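Local coordinates for HcgC (Methanococcus maripaludis S2, PDB 5O4J), which acts as a SAM-dependent C-methyltransferase, probably methylating a pyridinol precursor in the biosynthesis of the FeGP cofactor of [Fe]-hydrogenase, at residues D24-K29 / S175-L180; Y166-F171 / I250-S255; M186-E191 / E244-N249. All blocks are in the same frame, centred on the assembly; numbering follows the deposited sequence.

Contact 1. Residues D24-K29 / S175-L180. With PJL ((3~{E})-3-[(~{E})-3-oxidanylprop-2-enoyl]iminopropanoic acid), chain H; SAH (S-adenosyl-L-homocysteine), chain E.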
loop_
_atom_site.group_PDB
_atom_site.type_symbol
_atom_site.label_atom_id
_atom_site.label_comp_id
_atom_site.label_asym_id
_atom_site.label_seq_id
_atom_site.Cartn_x
_atom_site.Cartn_y
_atom_site.Cartn_z
ATOM N N ASP A 24 -12.413 -19.862 9.949
ATOM C CA ASP A 24 -11.557 -19.303 10.994
ATOM C C ASP A 24 -12.169 -18.036 11.584
ATOM O O ASP A 24 -12.186 -17.862 12.807
ATOM C CB ASP A 24 -10.159 -19.021 10.443
ATOM C CG ASP A 24 -9.410 -20.291 10.063
ATOM O OD1 ASP A 24 -9.815 -21.384 10.518
ATOM O OD2 ASP A 24 -8.418 -20.199 9.309
ATOM N N VAL A 25 -12.725 -17.166 10.739
ATOM C CA VAL A 25 -13.326 -15.928 11.234
ATOM C C VAL A 25 -14.565 -16.225 12.070
ATOM O O VAL A 25 -14.730 -15.677 13.165
ATOM C CB VAL A 25 -13.659 -14.976 10.073
ATOM C CG1 VAL A 25 -14.507 -13.807 10.568
ATOM C CG2 VAL A 25 -12.370 -14.480 9.421
ATOM N N VAL A 26 -15.464 -17.076 11.570
ATOM C CA VAL A 26 -16.691 -17.325 12.318
ATOM C C VAL A 26 -16.371 -18.024 13.630
ATOM O O VAL A 26 -17.034 -17.782 14.644
ATOM C CB VAL A 26 -17.724 -18.116 11.482
ATOM C CG1 VAL A 26 -18.014 -17.403 10.154
ATOM C CG2 VAL A 26 -17.280 -19.535 11.231
ATOM N N GLU A 27 -15.340 -18.871 13.653
ATOM C CA GLU A 27 -14.942 -19.510 14.906
ATOM C C GLU A 27 -14.451 -18.482 15.918
ATOM O O GLU A 27 -14.796 -18.549 17.108
ATOM C CB GLU A 27 -13.864 -20.563 14.633
ATOM C CG GLU A 27 -13.374 -21.290 15.885
ATOM C CD GLU A 27 -12.298 -22.326 15.591
ATOM O OE1 GLU A 27 -12.367 -23.426 16.176
ATOM O OE2 GLU A 27 -11.390 -22.045 14.777
ATOM N N LYS A 28 -13.667 -17.500 15.468
ATOM C CA LYS A 28 -13.229 -16.451 16.388
ATOM C C LYS A 28 -14.410 -15.681 16.971
ATOM O O LYS A 28 -14.427 -15.374 18.171
ATOM C CB LYS A 28 -12.263 -15.494 15.693
ATOM C CG LYS A 28 -10.867 -16.059 15.561
ATOM C CD LYS A 28 -10.001 -15.239 14.636
ATOM C CE LYS A 28 -8.559 -15.765 14.699
ATOM N NZ LYS A 28 -7.600 -15.001 13.877
ATOM N N LYS A 29 -15.418 -15.381 16.156
ATOM C CA LYS A 29 -16.601 -14.698 16.674
ATOM C C LYS A 29 -17.347 -15.577 17.675
ATOM O O LYS A 29 -17.769 -15.104 18.742
ATOM C CB LYS A 29 -17.523 -14.290 15.516
ATOM C CG LYS A 29 -16.910 -13.254 14.576
ATOM C CD LYS A 29 -17.906 -12.762 13.542
ATOM C CE LYS A 29 -17.285 -11.658 12.695
ATOM N NZ LYS A 29 -18.270 -11.053 11.746
ATOM N N SER A 175 -16.754 -5.247 10.247
ATOM C CA SER A 175 -16.470 -6.479 10.965
ATOM C C SER A 175 -17.161 -7.679 10.349
ATOM O O SER A 175 -17.117 -8.770 10.936
ATOM C CB SER A 175 -16.949 -6.332 12.405
ATOM O OG SER A 175 -18.333 -6.037 12.378
ATOM N N GLY A 176 -17.862 -7.481 9.235
ATOM C CA GLY A 176 -18.593 -8.582 8.630
ATOM C C GLY A 176 -17.647 -9.684 8.190
ATOM O O GLY A 176 -16.533 -9.429 7.726
ATOM N N THR A 177 -18.102 -10.928 8.336
ATOM C CA THR A 177 -17.279 -12.067 7.934
ATOM C C THR A 177 -16.827 -11.938 6.483
ATOM O O THR A 177 -15.647 -12.118 6.179
ATOM C CB THR A 177 -18.051 -13.361 8.169
ATOM O OG1 THR A 177 -18.449 -13.413 9.550
ATOM C CG2 THR A 177 -17.209 -14.587 7.858
ATOM N N MET A 178 -17.757 -11.614 5.575
ATOM C CA MET A 178 -17.411 -11.464 4.163
ATOM C C MET A 178 -16.352 -10.383 3.956
ATOM O O MET A 178 -15.374 -10.597 3.233
ATOM C CB MET A 178 -18.665 -11.135 3.351
ATOM C CG MET A 178 -18.422 -10.962 1.844
ATOM S SD MET A 178 -17.657 -12.357 1.019
ATOM C CE MET A 178 -18.785 -13.681 1.451
ATOM N N THR A 179 -16.561 -9.195 4.538
ATOM C CA THR A 179 -15.586 -8.107 4.406
ATOM C C THR A 179 -14.198 -8.560 4.845
ATOM O O THR A 179 -13.194 -8.305 4.164
ATOM C CB THR A 179 -16.012 -6.892 5.244
ATOM O OG1 THR A 179 -17.250 -6.360 4.772
ATOM C CG2 THR A 179 -14.955 -5.785 5.213
ATOM N N LEU A 180 -14.130 -9.208 6.003
ATOM C CA LEU A 180 -12.846 -9.636 6.540
ATOM C C LEU A 180 -12.185 -10.665 5.633
ATOM O O LEU A 180 -10.972 -10.607 5.407
ATOM C CB LEU A 180 -13.031 -10.193 7.945
ATOM C CG LEU A 180 -13.471 -9.163 8.983
ATOM C CD1 LEU A 180 -13.930 -9.862 10.252
ATOM C CD2 LEU A 180 -12.347 -8.178 9.262
HETATM O O14 PJL H . -21.301 -8.880 5.167
HETATM C C12 PJL H . -20.415 -7.972 5.179
HETATM O O13 PJL H . -19.208 -8.172 5.421
HETATM C C10 PJL H . -20.740 -6.521 4.895
HETATM C C4 PJL H . -22.086 -6.098 5.420
HETATM N N5 PJL H . -23.144 -6.293 4.763
HETATM C C6 PJL H . -24.365 -5.913 5.188
HETATM O O8 PJL H . -25.250 -5.638 4.392
HETATM C C7 PJL H . -24.685 -5.799 6.632
HETATM C C2 PJL H . -23.771 -6.041 7.568
HETATM O O1 PJL H . -24.010 -5.941 8.855
HETATM N N SAH E . -22.494 -9.489 10.634
HETATM C CA SAH E . -22.725 -10.729 9.833
HETATM C CB SAH E . -23.388 -10.365 8.507
HETATM C CG SAH E . -24.878 -10.082 8.684
HETATM S SD SAH E . -25.690 -9.797 7.131
HETATM C C SAH E . -21.441 -11.453 9.543
HETATM O O SAH E . -21.486 -12.503 8.854
HETATM O OXT SAH E . -20.392 -10.969 9.988
HETATM C "C5'" SAH E . -27.372 -9.601 7.643
HETATM C "C4'" SAH E . -28.074 -10.924 7.927
HETATM O "O4'" SAH E . -29.204 -10.664 8.769
HETATM C "C3'" SAH E . -28.637 -11.539 6.661
HETATM O "O3'" SAH E . -28.714 -12.970 6.769
HETATM C "C2'" SAH E . -30.004 -10.901 6.595
HETATM O "O2'" SAH E . -30.949 -11.605 5.781
HETATM C "C1'" SAH E . -30.416 -10.907 8.048
HETATM N N9 SAH E . -31.353 -9.834 8.413
HETATM C C8 SAH E . -31.335 -8.555 7.975
HETATM N N7 SAH E . -32.338 -7.857 8.565
HETATM C C5 SAH E . -32.978 -8.700 9.399
HETATM C C6 SAH E . -34.117 -8.610 10.332
HETATM N N6 SAH E . -34.782 -7.442 10.481
HETATM N N1 SAH E . -34.463 -9.723 11.008
HETATM C C2 SAH E . -33.806 -10.885 10.874
HETATM N N3 SAH E . -32.763 -11.046 10.042
HETATM C C4 SAH E . -32.323 -10.000 9.300
#
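The flat groups here are two ligand carboxylates and the peptide carbonyl of Ser175. Lys29 NZ donates to Ser175 O at 2.7 Å from within the carbonyl plane, with a C=O...N angle of 151°. Lys29 NZ also lies 2.8 Å from SAH OXT. Thr177 N donates to SAH OXT at 2.8 Å. On the PJL carboxylate, O13 is gripped twice, by Thr179 OG1 at 2.7 Å and Thr179 N at 3.0 Å. Both acids thus meet the N-terminal end of helix 177-193, whose dipole would probably favour their negative charge. Gly176 is the N-cap, and its CA is 3.3 Å from PJL O13; a CB there would clash with that oxygen. Lys29 runs extended beyond CG to place its ammonium, which also pairs with Glu134. Thr177 splits its branches: OG1 bonds to Ser53 OG, while CG2, anti to the backbone N, touches Val26 CG1 at 3.7 Å, the two side chains crossing at about a right angle. Beside it, Val25 CG1 packs on Leu180 CD1 at 4.0 Å. In this Rossmann-clan methyltransferase, helix 18-37 therefore lies against the start of helix 177-193, and Thr165 of strand 159-167 is touched by Lys29, Ser175 and Leu180.

Contact 2. Residues Y166-F171 / I250-S255. With LI (lithium ion), chain I.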
loop_
_atom_site.group_PDB
_atom_site.type_symbol
_atom_site.label_atom_id
_atom_site.label_comp_id
_atom_site.label_asym_id
_atom_site.label_seq_id
_atom_site.Cartn_x
_atom_site.Cartn_y
_atom_site.Cartn_z
ATOM N N TYR A 166 -11.925 -6.934 14.418
ATOM C CA TYR A 166 -11.009 -6.109 13.648
ATOM C C TYR A 166 -9.829 -6.953 13.193
ATOM O O TYR A 166 -9.602 -8.070 13.671
ATOM C CB TYR A 166 -10.475 -4.926 14.460
ATOM C CG TYR A 166 -11.535 -4.126 15.168
ATOM C CD1 TYR A 166 -12.448 -3.362 14.458
ATOM C CD2 TYR A 166 -11.612 -4.120 16.558
ATOM C CE1 TYR A 166 -13.419 -2.622 15.116
ATOM C CE2 TYR A 166 -12.575 -3.381 17.218
ATOM C CZ TYR A 166 -13.470 -2.640 16.503
ATOM O OH TYR A 166 -14.424 -1.905 17.182
ATOM N N ARG A 167 -9.050 -6.385 12.285
ATOM C CA ARG A 167 -7.778 -6.971 11.886
ATOM C C ARG A 167 -6.646 -6.174 12.530
ATOM O O ARG A 167 -6.551 -4.952 12.356
ATOM C CB ARG A 167 -7.645 -6.989 10.363
ATOM C CG ARG A 167 -8.745 -7.792 9.679
ATOM C CD ARG A 167 -8.390 -8.122 8.227
ATOM N NE ARG A 167 -8.301 -6.911 7.426
ATOM C CZ ARG A 167 -7.381 -6.665 6.500
ATOM N NH1 ARG A 167 -7.418 -5.528 5.829
ATOM N NH2 ARG A 167 -6.424 -7.540 6.245
ATOM N N SER A 168 -5.798 -6.856 13.298
ATOM C CA SER A 168 -4.652 -6.190 13.895
ATOM C C SER A 168 -3.747 -5.635 12.803
ATOM O O SER A 168 -3.383 -6.344 11.864
ATOM C CB SER A 168 -3.884 -7.172 14.782
ATOM O OG SER A 168 -3.215 -8.140 13.995
ATOM N N SER A 169 -3.415 -4.350 12.908
ATOM C CA SER A 169 -2.504 -3.615 12.032
ATOM C C SER A 169 -3.024 -3.360 10.621
ATOM O O SER A 169 -2.281 -2.797 9.813
ATOM C CB SER A 169 -1.140 -4.306 11.905
ATOM O OG SER A 169 -0.471 -4.289 13.148
ATOM N N LYS A 170 -4.251 -3.751 10.285
ATOM C CA LYS A 170 -4.744 -3.621 8.923
ATOM C C LYS A 170 -6.116 -2.968 8.921
ATOM O O LYS A 170 -6.882 -3.100 9.876
ATOM C CB LYS A 170 -4.833 -4.991 8.226
ATOM C CG LYS A 170 -3.492 -5.687 8.083
ATOM C CD LYS A 170 -2.623 -4.980 7.070
ATOM C CE LYS A 170 -1.484 -5.876 6.603
ATOM N NZ LYS A 170 -0.669 -5.221 5.543
ATOM N N PHE A 171 -6.441 -2.305 7.815
ATOM C CA PHE A 171 -7.699 -1.570 7.702
ATOM C C PHE A 171 -8.790 -2.427 7.060
ATOM O O PHE A 171 -8.610 -2.947 5.955
ATOM C CB PHE A 171 -7.507 -0.299 6.873
ATOM C CG PHE A 171 -8.713 0.606 6.884
ATOM C CD1 PHE A 171 -9.785 0.356 6.042
ATOM C CD2 PHE A 171 -8.787 1.686 7.737
ATOM C CE1 PHE A 171 -10.896 1.171 6.046
ATOM C CE2 PHE A 171 -9.899 2.498 7.752
ATOM C CZ PHE A 171 -10.961 2.239 6.910
ATOM N N ILE A 250 -4.924 -14.300 8.160
ATOM C CA ILE A 250 -6.038 -14.854 8.924
ATOM C C ILE A 250 -5.831 -14.616 10.417
ATOM O O ILE A 250 -6.769 -14.261 11.141
ATOM C CB ILE A 250 -6.212 -16.353 8.619
ATOM C CG1 ILE A 250 -6.625 -16.546 7.162
ATOM C CG2 ILE A 250 -7.254 -16.980 9.572
ATOM C CD1 ILE A 250 -6.432 -17.948 6.643
ATOM N N SER A 251 -4.601 -14.809 10.905
ATOM C CA SER A 251 -4.341 -14.677 12.338
ATOM C C SER A 251 -4.504 -13.247 12.841
ATOM O O SER A 251 -4.652 -13.041 14.053
ATOM C CB SER A 251 -2.931 -15.179 12.683
ATOM O OG SER A 251 -1.939 -14.259 12.261
ATOM N N ARG A 252 -4.504 -12.253 11.949
ATOM C CA ARG A 252 -4.667 -10.879 12.412
ATOM C C ARG A 252 -6.087 -10.600 12.883
ATOM O O ARG A 252 -6.306 -9.621 13.613
ATOM C CB ARG A 252 -4.274 -9.902 11.303
ATOM C CG ARG A 252 -2.798 -9.960 10.939
ATOM C CD ARG A 252 -2.447 -8.835 9.979
ATOM N NE ARG A 252 -1.006 -8.707 9.776
ATOM C CZ ARG A 252 -0.160 -8.177 10.651
ATOM N NH1 ARG A 252 1.133 -8.108 10.354
ATOM N NH2 ARG A 252 -0.593 -7.725 11.823
ATOM N N VAL A 253 -7.057 -11.432 12.502
ATOM C CA VAL A 253 -8.432 -11.204 12.933
ATOM C C VAL A 253 -8.522 -11.396 14.439
ATOM O O VAL A 253 -8.039 -12.395 14.992
ATOM C CB VAL A 253 -9.407 -12.129 12.191
ATOM C CG1 VAL A 253 -10.837 -11.931 12.696
ATOM C CG2 VAL A 253 -9.341 -11.859 10.697
ATOM N N ASP A 254 -9.111 -10.414 15.106
ATOM C CA ASP A 254 -9.283 -10.402 16.552
ATOM C C ASP A 254 -10.737 -10.056 16.835
ATOM O O ASP A 254 -11.201 -8.984 16.433
ATOM C CB ASP A 254 -8.337 -9.373 17.167
ATOM C CG ASP A 254 -8.208 -9.504 18.658
ATOM O OD1 ASP A 254 -8.623 -10.547 19.209
ATOM O OD2 ASP A 254 -7.683 -8.552 19.269
ATOM N N SER A 255 -11.467 -10.983 17.465
ATOM C CA SER A 255 -12.876 -10.806 17.800
ATOM C C SER A 255 -13.061 -10.843 19.309
ATOM O O SER A 255 -12.454 -11.668 19.999
ATOM C CB SER A 255 -13.743 -11.892 17.162
ATOM O OG SER A 255 -15.110 -11.556 17.284
HETATM LI LI LI I . -0.911 -5.019 15.545
HETATM O O HOH W 1 -1.409 -6.577 17.245
#
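Strands 159-167 and 253-259 pair antiparallel here: Tyr166 and Asp254 form a hydrogen-bonded pair (Tyr166 N to Asp254 O 3.0 Å, Asp254 N to Tyr166 O 2.8 Å), and Arg167 and Val253 a non-hydrogen-bonded one. Beyond the paired residues, Ser168 N donates to Arg252 O at 2.8 Å, from above the carbonyl plane. A type II turn from Arg167 to Lys170 follows. Arg252 lies along this turn, extended from CG to NE. Arg252 CB is 3.4 Å from Ser168 OG, and Arg252 NH2 makes a weak hydrogen bond to Ser168 O at 3.1 Å. Lys170 CG touches Arg252 CD at 3.8 Å, the side chains crossing obliquely. Lys170 CB also sits over the centre of one face of the Arg167 guanidinium, whose NH1 bonds to Phe171 O in the guanidinium plane and whose NE bonds to Ser172 OG. Ser169 OG binds the lithium ion at 2.5 Å and bonds to Glu194 O of the fourth subunit, whose carboxylate salt-bridges to Lys170 NZ. Asp254 OD2 bonds to His140 of the third subunit. Strand 253-259 follows helix 239-251 and edges the mixed sheet within the chain beside strand 159-167; Val253 packs on Ile184 of helix 177-193.

Contact 3. Residues M186-E191 / E244-N249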
loop_
_atom_site.group_PDB
_atom_site.type_symbol
_atom_site.label_atom_id
_atom_site.label_comp_id
_atom_site.label_asym_id
_atom_site.label_seq_id
_atom_site.Cartn_x
_atom_site.Cartn_y
_atom_site.Cartn_z
ATOM N N MET A 186 -7.212 -9.981 -0.197
ATOM C CA MET A 186 -6.604 -8.878 -0.939
ATOM C C MET A 186 -5.239 -8.506 -0.371
ATOM O O MET A 186 -4.270 -8.320 -1.124
ATOM C CB MET A 186 -7.538 -7.670 -0.925
ATOM C CG MET A 186 -8.813 -7.869 -1.712
ATOM S SD MET A 186 -8.558 -8.135 -3.482
ATOM C CE MET A 186 -8.127 -6.468 -3.960
ATOM N N ASP A 187 -5.133 -8.386 0.959
ATOM C CA ASP A 187 -3.844 -8.061 1.553
ATOM C C ASP A 187 -2.839 -9.185 1.299
ATOM O O ASP A 187 -1.660 -8.929 1.045
ATOM C CB ASP A 187 -3.998 -7.797 3.055
ATOM C CG ASP A 187 -4.505 -6.389 3.359
ATOM O OD1 ASP A 187 -4.522 -5.550 2.442
ATOM O OD2 ASP A 187 -4.869 -6.113 4.525
ATOM N N SER A 188 -3.300 -10.435 1.333
ATOM C CA SER A 188 -2.413 -11.554 1.038
ATOM C C SER A 188 -1.895 -11.482 -0.391
ATOM O O SER A 188 -0.700 -11.667 -0.629
ATOM C CB SER A 188 -3.134 -12.878 1.282
ATOM O OG SER A 188 -3.474 -13.040 2.643
ATOM N N CYS A 189 -2.779 -11.198 -1.350
ATOM C CA CYS A 189 -2.376 -11.109 -2.750
ATOM C C CYS A 189 -1.292 -10.067 -2.956
ATOM O O CYS A 189 -0.352 -10.281 -3.727
ATOM C CB CYS A 189 -3.581 -10.770 -3.621
ATOM S SG CYS A 189 -4.641 -12.150 -3.905
ATOM N N ARG A 190 -1.420 -8.921 -2.301
ATOM C CA ARG A 190 -0.466 -7.851 -2.538
ATOM C C ARG A 190 0.918 -8.243 -2.043
ATOM O O ARG A 190 1.919 -7.954 -2.711
ATOM C CB ARG A 190 -0.978 -6.560 -1.894
ATOM C CG ARG A 190 -2.258 -6.080 -2.602
ATOM C CD ARG A 190 -2.696 -4.674 -2.239
ATOM N NE ARG A 190 -4.077 -4.654 -1.754
ATOM C CZ ARG A 190 -4.436 -4.575 -0.473
ATOM N NH1 ARG A 190 -3.519 -4.491 0.485
ATOM N NH2 ARG A 190 -5.722 -4.572 -0.147
ATOM N N GLU A 191 0.991 -8.972 -0.921
ATOM C CA GLU A 191 2.283 -9.443 -0.427
ATOM C C GLU A 191 2.817 -10.606 -1.259
ATOM O O GLU A 191 4.022 -10.679 -1.529
ATOM C CB GLU A 191 2.171 -9.865 1.041
ATOM C CG GLU A 191 3.514 -10.220 1.640
ATOM C CD GLU A 191 3.463 -10.589 3.118
ATOM O OE1 GLU A 191 2.425 -10.375 3.788
ATOM O OE2 GLU A 191 4.495 -11.089 3.603
ATOM N N GLU A 244 1.810 -19.416 4.103
ATOM C CA GLU A 244 2.240 -18.650 5.270
ATOM C C GLU A 244 1.654 -17.241 5.260
ATOM O O GLU A 244 1.223 -16.739 6.306
ATOM C CB GLU A 244 3.767 -18.588 5.338
ATOM C CG GLU A 244 4.439 -19.904 5.729
ATOM C CD GLU A 244 4.500 -20.119 7.233
ATOM O OE1 GLU A 244 4.612 -21.286 7.663
ATOM O OE2 GLU A 244 4.443 -19.123 7.987
ATOM N N ILE A 245 1.621 -16.584 4.098
ATOM C CA ILE A 245 1.086 -15.229 4.030
ATOM C C ILE A 245 -0.411 -15.225 4.309
ATOM O O ILE A 245 -0.919 -14.355 5.026
ATOM C CB ILE A 245 1.416 -14.603 2.663
ATOM C CG1 ILE A 245 2.911 -14.295 2.603
ATOM C CG2 ILE A 245 0.593 -13.347 2.417
ATOM C CD1 ILE A 245 3.429 -14.085 1.215
ATOM N N LEU A 246 -1.146 -16.167 3.716
ATOM C CA LEU A 246 -2.575 -16.269 3.985
ATOM C C LEU A 246 -2.821 -16.534 5.458
ATOM O O LEU A 246 -3.664 -15.888 6.081
ATOM C CB LEU A 246 -3.196 -17.386 3.149
ATOM C CG LEU A 246 -3.619 -16.971 1.751
ATOM C CD1 LEU A 246 -3.847 -18.226 0.908
ATOM C CD2 LEU A 246 -4.866 -16.099 1.824
ATOM N N SER A 247 -2.094 -17.505 6.027
ATOM C CA SER A 247 -2.293 -17.849 7.431
ATOM C C SER A 247 -1.996 -16.663 8.339
ATOM O O SER A 247 -2.727 -16.422 9.305
ATOM C CB SER A 247 -1.419 -19.044 7.809
ATOM O OG SER A 247 -1.920 -20.223 7.206
ATOM N N LYS A 248 -0.922 -15.921 8.052
ATOM C CA LYS A 248 -0.599 -14.742 8.855
ATOM C C LYS A 248 -1.725 -13.723 8.810
ATOM O O LYS A 248 -2.104 -13.148 9.839
ATOM C CB LYS A 248 0.709 -14.124 8.362
ATOM C CG LYS A 248 1.062 -12.766 8.966
ATOM C CD LYS A 248 2.362 -12.232 8.370
ATOM C CE LYS A 248 2.209 -11.803 6.909
ATOM N NZ LYS A 248 3.514 -11.367 6.337
ATOM N N ASN A 249 -2.294 -13.495 7.629
ATOM C CA ASN A 249 -3.365 -12.512 7.539
ATOM C C ASN A 249 -4.636 -12.996 8.223
ATOM O O ASN A 249 -5.353 -12.193 8.828
ATOM C CB ASN A 249 -3.613 -12.149 6.082
ATOM C CG ASN A 249 -2.719 -11.032 5.634
ATOM O OD1 ASN A 249 -2.786 -9.936 6.184
ATOM N ND2 ASN A 249 -1.870 -11.293 4.659
HETATM O O HOH W 2 -0.014 -9.370 3.632
#
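Glu191 holds CG anti to its backbone N (chi1 -174°) and stays extended beyond it, so its carboxylate reaches across to helix 239-251. Lys248 also starts anti but bends at chi3 (70°), which turns NZ back to meet it at about a right angle. The salt bridge is two-pronged: Lys248 NZ is 2.9 Å from Glu191 OE1 and 2.9 Å from Glu191 OE2, each oxygen using its syn lone pair. A water adds a second grip, donating to Glu191 OE1 at 2.6 Å and to Asp187 O, and accepting from Asn249 ND2 at 2.9 Å. The aliphatic part of Glu191 also packs: its CG is 3.9 Å from Ile245 CD1. An alanine here removes the carboxylate and CG, which would probably loosen the tie to Lys248, weaken the hold on the bridging water and thin the packing on Ile245. Ser188 sits deeper in the contact. Ser188 CB lies 3.7 Å from Leu246 CD2, and Ser188 OG takes a weak hydrogen bond from Asn249 ND2 at 3.1 Å while also bonding to Ile184 O. The segment axes approach to 9.1 Å, with 143° between their directions. This is plain helix packing away from the ligand sites. Segments 186-191 and 244-249, of helices 177-193 and 239-251, run obliquely antiparallel; strand 230-234 touches both helices through Ile230, and Met186 and Cys189 pack on Met186 of the second subunit.

Overall arrangement
Helix 177-193 joins contacts 1 and 3: its start holds the carboxylates of SAH and PJL, and a later part packs on helix 239-251. Their centres lie 16 Å apart, and their nearest atoms are about 6 Å apart. Contact 2 bridges them. Towards contact 1, Lys28 NZ probably hydrogen-bonds to Val253 O at 2.9 Å; towards contact 3, Arg167 NH2 forms a salt bridge with Asp187 OD2 at 2.7 Å. Its centre is 10 Å from that of contact 1 and 12 Å from that of contact 3. The side chain of Val253 remains about 10 Å from SAH. Contacts 1 and 3 touch the second subunit, whereas contact 2 meets the third and fourth.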